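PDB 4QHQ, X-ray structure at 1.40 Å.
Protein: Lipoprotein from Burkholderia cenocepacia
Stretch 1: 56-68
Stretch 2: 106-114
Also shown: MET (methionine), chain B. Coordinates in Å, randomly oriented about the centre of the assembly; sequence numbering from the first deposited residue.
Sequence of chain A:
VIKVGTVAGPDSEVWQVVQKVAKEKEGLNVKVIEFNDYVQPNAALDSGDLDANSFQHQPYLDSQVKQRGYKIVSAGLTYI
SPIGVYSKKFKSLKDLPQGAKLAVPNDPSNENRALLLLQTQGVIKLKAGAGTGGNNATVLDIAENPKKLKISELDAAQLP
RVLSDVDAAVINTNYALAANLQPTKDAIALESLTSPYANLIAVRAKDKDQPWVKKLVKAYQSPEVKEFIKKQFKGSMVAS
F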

# COMPACT_ATOMS: atom_id res chain seq x y z
N GLN A 56 5.84 -0.00 -1.66
CA GLN A 56 5.39 0.98 -0.68
C GLN A 56 5.06 2.33 -1.27
O GLN A 56 5.44 2.64 -2.40
CB GLN A 56 6.48 1.18 0.38
CG GLN A 56 7.65 2.04 -0.09
CD GLN A 56 8.89 1.82 0.74
OE1 GLN A 56 8.88 1.99 1.96
NE2 GLN A 56 9.99 1.44 0.07
N HIS A 57 4.35 3.15 -0.50
CA HIS A 57 4.15 4.56 -0.85
C HIS A 57 5.12 5.45 -0.05
O HIS A 57 5.83 4.97 0.84
CB HIS A 57 2.68 4.97 -0.67
CG HIS A 57 2.07 4.55 0.63
ND1 HIS A 57 2.54 4.98 1.85
CD2 HIS A 57 1.00 3.76 0.89
CE1 HIS A 57 1.78 4.47 2.81
NE2 HIS A 57 0.83 3.74 2.25
N GLN A 58 5.19 6.73 -0.40
CA GLN A 58 6.11 7.64 0.26
C GLN A 58 5.86 7.83 1.76
O GLN A 58 6.82 7.87 2.54
CB GLN A 58 6.21 8.99 -0.47
CG GLN A 58 7.36 9.86 0.04
CD GLN A 58 8.72 9.35 -0.38
OE1 GLN A 58 8.97 9.13 -1.57
NE2 GLN A 58 9.61 9.18 0.59
N PRO A 59 4.59 7.92 2.20
CA PRO A 59 4.38 8.03 3.65
C PRO A 59 4.93 6.81 4.39
O PRO A 59 5.51 6.96 5.47
CB PRO A 59 2.85 8.14 3.76
CG PRO A 59 2.49 8.89 2.51
CD PRO A 59 3.36 8.25 1.45
N TYR A 60 4.81 5.62 3.81
CA TYR A 60 5.38 4.44 4.45
C TYR A 60 6.92 4.52 4.51
O TYR A 60 7.51 4.25 5.56
CB TYR A 60 4.94 3.16 3.73
CG TYR A 60 5.33 1.90 4.46
CD1 TYR A 60 6.55 1.27 4.21
CD2 TYR A 60 4.48 1.33 5.38
CE1 TYR A 60 6.90 0.11 4.89
CE2 TYR A 60 4.82 0.18 6.07
CZ TYR A 60 6.04 -0.43 5.82
OH TYR A 60 6.36 -1.57 6.51
N LEU A 61 7.55 4.89 3.40
CA LEU A 61 9.01 5.02 3.37
C LEU A 61 9.46 6.07 4.38
O LEU A 61 10.44 5.87 5.09
CB LEU A 61 9.46 5.40 1.96
CG LEU A 61 10.96 5.60 1.75
CD1 LEU A 61 11.71 4.38 2.25
CD2 LEU A 61 11.21 5.82 0.27
N ASP A 62 8.74 7.18 4.45
CA ASP A 62 9.08 8.24 5.41
C ASP A 62 9.03 7.74 6.85
O ASP A 62 9.90 8.06 7.67
CB ASP A 62 8.13 9.44 5.27
CG ASP A 62 8.40 10.26 4.02
OD1 ASP A 62 9.45 10.05 3.37
OD2 ASP A 62 7.55 11.12 3.69
N SER A 63 8.00 6.95 7.16
CA SER A 63 7.85 6.36 8.48
C SER A 63 9.02 5.43 8.78
O SER A 63 9.60 5.46 9.86
CB SER A 63 6.53 5.59 8.56
OG SER A 63 6.41 4.91 9.79
N GLN A 64 9.37 4.61 7.80
CA GLN A 64 10.50 3.69 7.95
C GLN A 64 11.83 4.41 8.14
O GLN A 64 12.68 3.99 8.93
CB GLN A 64 10.58 2.76 6.74
CG GLN A 64 9.36 1.87 6.56
CD GLN A 64 9.64 0.45 6.99
OE1 GLN A 64 10.48 -0.24 6.39
NE2 GLN A 64 8.94 -0.01 8.02
N VAL A 65 12.02 5.51 7.42
CA VAL A 65 13.22 6.32 7.57
C VAL A 65 13.25 6.94 8.97
O VAL A 65 14.30 6.99 9.61
CB VAL A 65 13.29 7.41 6.46
CG1 VAL A 65 14.35 8.45 6.79
CG2 VAL A 65 13.54 6.75 5.11
N LYS A 66 12.10 7.37 9.47
CA LYS A 66 12.05 7.97 10.81
C LYS A 66 12.39 6.94 11.88
O LYS A 66 13.00 7.26 12.89
CB LYS A 66 10.66 8.55 11.07
CG LYS A 66 10.51 9.17 12.46
CD LYS A 66 9.07 9.57 12.74
CE LYS A 66 8.67 10.81 11.96
NZ LYS A 66 9.40 12.02 12.44
N GLN A 67 12.01 5.70 11.64
CA GLN A 67 12.24 4.63 12.60
C GLN A 67 13.65 4.04 12.56
O GLN A 67 14.20 3.70 13.59
CB GLN A 67 11.22 3.50 12.38
CG GLN A 67 9.78 3.88 12.68
CD GLN A 67 8.81 2.83 12.17
OE1 GLN A 67 9.20 1.89 11.48
NE2 GLN A 67 7.53 2.99 12.51
N ARG A 68 14.21 3.91 11.36
CA ARG A 68 15.44 3.16 11.18
C ARG A 68 16.57 3.95 10.52
O ARG A 68 17.68 3.44 10.39
CB ARG A 68 15.16 1.91 10.34
CG ARG A 68 14.16 0.93 10.94
CD ARG A 68 14.78 0.16 12.10
NE ARG A 68 14.28 -1.20 12.16
CZ ARG A 68 14.81 -2.23 11.50
NH1 ARG A 68 14.29 -3.44 11.61
NH2 ARG A 68 15.87 -2.04 10.72
N ASN A 106 -1.97 -1.49 11.45
CA ASN A 106 -1.31 -1.02 12.66
C ASN A 106 0.07 -0.38 12.48
O ASN A 106 0.75 -0.08 13.46
CB ASN A 106 -1.20 -2.14 13.71
CG ASN A 106 -0.29 -3.27 13.28
OD1 ASN A 106 0.34 -3.22 12.22
ND2 ASN A 106 -0.17 -4.29 14.13
N ASP A 107 0.48 -0.19 11.24
CA ASP A 107 1.73 0.53 10.96
C ASP A 107 1.38 2.01 10.84
O ASP A 107 0.26 2.33 10.43
CB ASP A 107 2.40 0.01 9.69
CG ASP A 107 1.54 0.22 8.48
OD1 ASP A 107 0.57 -0.56 8.31
OD2 ASP A 107 1.79 1.17 7.71
N PRO A 108 2.30 2.90 11.23
CA PRO A 108 1.95 4.31 11.40
C PRO A 108 1.29 4.95 10.18
O PRO A 108 0.24 5.58 10.33
CB PRO A 108 3.31 4.97 11.68
CG PRO A 108 4.05 3.90 12.42
CD PRO A 108 3.66 2.61 11.72
N SER A 109 1.85 4.80 9.00
CA SER A 109 1.30 5.51 7.85
C SER A 109 -0.01 4.91 7.34
O SER A 109 -0.92 5.64 6.97
CB SER A 109 2.32 5.63 6.71
OG SER A 109 2.54 4.39 6.08
N ASN A 110 -0.13 3.59 7.28
CA ASN A 110 -1.39 3.03 6.82
C ASN A 110 -2.50 3.07 7.86
O ASN A 110 -3.68 3.15 7.50
CB ASN A 110 -1.19 1.63 6.25
CG ASN A 110 -0.43 1.65 4.95
OD1 ASN A 110 -0.94 2.14 3.93
ND2 ASN A 110 0.80 1.16 4.99
N GLU A 111 -2.15 3.06 9.14
CA GLU A 111 -3.15 3.25 10.18
C GLU A 111 -3.70 4.67 10.04
O GLU A 111 -4.91 4.88 10.05
CB GLU A 111 -2.58 3.05 11.59
CG GLU A 111 -3.60 3.45 12.64
CD GLU A 111 -3.40 2.81 13.99
OE1 GLU A 111 -2.42 2.10 14.24
OE2 GLU A 111 -4.29 3.03 14.85
N ASN A 112 -2.80 5.64 9.91
CA ASN A 112 -3.20 7.02 9.71
C ASN A 112 -4.10 7.16 8.49
O ASN A 112 -5.16 7.80 8.55
CB ASN A 112 -1.96 7.90 9.57
CG ASN A 112 -2.31 9.36 9.42
OD1 ASN A 112 -2.82 9.98 10.35
ND2 ASN A 112 -2.02 9.92 8.25
N ARG A 113 -3.70 6.53 7.41
CA ARG A 113 -4.45 6.53 6.17
C ARG A 113 -5.87 5.98 6.36
O ARG A 113 -6.85 6.57 5.88
CB ARG A 113 -3.71 5.67 5.16
CG ARG A 113 -4.39 5.54 3.81
CD ARG A 113 -3.56 4.61 2.96
NE ARG A 113 -3.99 4.61 1.57
CZ ARG A 113 -3.45 3.84 0.64
NH1 ARG A 113 -2.47 2.99 0.97
NH2 ARG A 113 -3.87 3.91 -0.62
N ALA A 114 -5.96 4.85 7.04
CA ALA A 114 -7.27 4.22 7.31
C ALA A 114 -8.17 5.11 8.16
O ALA A 114 -9.36 5.22 7.89
CB ALA A 114 -7.07 2.89 8.00
N MET B . 0.52 -1.28 -2.09
CA MET B . 0.17 -0.73 -0.78
C MET B . -0.84 0.38 -0.91
O MET B . -0.73 1.18 -1.83
CB MET B . 1.45 -0.22 -0.09
CG MET B . 1.21 0.34 1.32
SD MET B . 2.73 0.98 2.06
CE MET B . 3.68 -0.52 2.29
OXT MET B . -1.80 0.47 -0.12

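How does the start of the second stretch prepare the contact? Asp107 sits at the N-cap position just before helix 108-114, and its side chain, at chi1 p, accepts a capping bond from the backbone of Asn110, with Asn110 N 3.1 Å from Asp107 OD2. The same oxygen also takes a hydrogen bond from the Asn110 side chain, Asn110 ND2 to Asp107 OD2 at 2.9 Å. One carboxylate oxygen thus ties down both the first turn of the helix and the amide group of Asn110. It also lies at the edge of the Tyr60 ring, near its plane, where Tyr60 CD2 comes within 3.6 Å of Asp107 OD2.

What do Pro108 and Ser109 meet on the facing helix? The two helix axes approach to 8.8 Å, with their N-to-C directions 137° apart, so as stretch 2 is followed forward its partners tend to fall earlier in stretch 1. Pro108 packs against the later turns: Pro108 CB is 3.6 Å from Ser63 OG, and Pro108 CG is 3.6 Å from Gln67 NE2, contacts of a carbon ring with polar groups rather than hydrogen bonds. Ser109 lies nearer the beginning of helix 58-68, its CA 5.4 Å from Tyr60 CA. Its CA-to-CB bond points toward stretch 1, and its side chain packs directly on the backbone there: Ser109 OG is 3.3 Å from Tyr60 CA, and Ser109 CB is 3.7 Å from Pro59 O. The hydroxyl is also at the edge of the His57 ring, with Ser109 OG 3.4 Å from His57 CE1. Although Ser109 OG is 3.4 Å from Tyr60 N, the angle is too poor for a hydrogen bond.

Which polar bond joins the two stretches? It is the hydrogen bond from His57 NE2 to Asn110 OD1, 2.9 Å long and nearly straight at 166°. The CA-to-CB bond of Asn110 runs sideways, but the end of its side chain comes nearer and delivers the oxygen close to the plane of the imidazole. The second ring nitrogen, His57 ND1, accepts from Tyr60 N at 3.1 Å and caps helix 58-68. The histidine therefore uses one nitrogen to cap its own helix and the other to donate across the contact, while the amide of Asn110 is held through both its oxygen and its nitrogen.

How does Arg113 connect this network to the bound methionine? Its CA-to-CB bond points toward stretch 1 and its side chain is extended, with chi1 to chi3 all t; Arg113 NH1 lies 3.6 Å from His57 CD2. Arg113 NH1 donates to the ligand carboxylate, MET OXT, at 2.8 Å, and makes a weak hydrogen bond to Asn110 OD1 at 3.4 Å. At the ligand's other end, the sulfur lies over one face of the His57 ring, with MET SD 3.4 Å from His57 NE2, and the methyl carbon MET CE lies over one face of the Tyr60 ring. Residues that join the stretches therefore also line the methionine site.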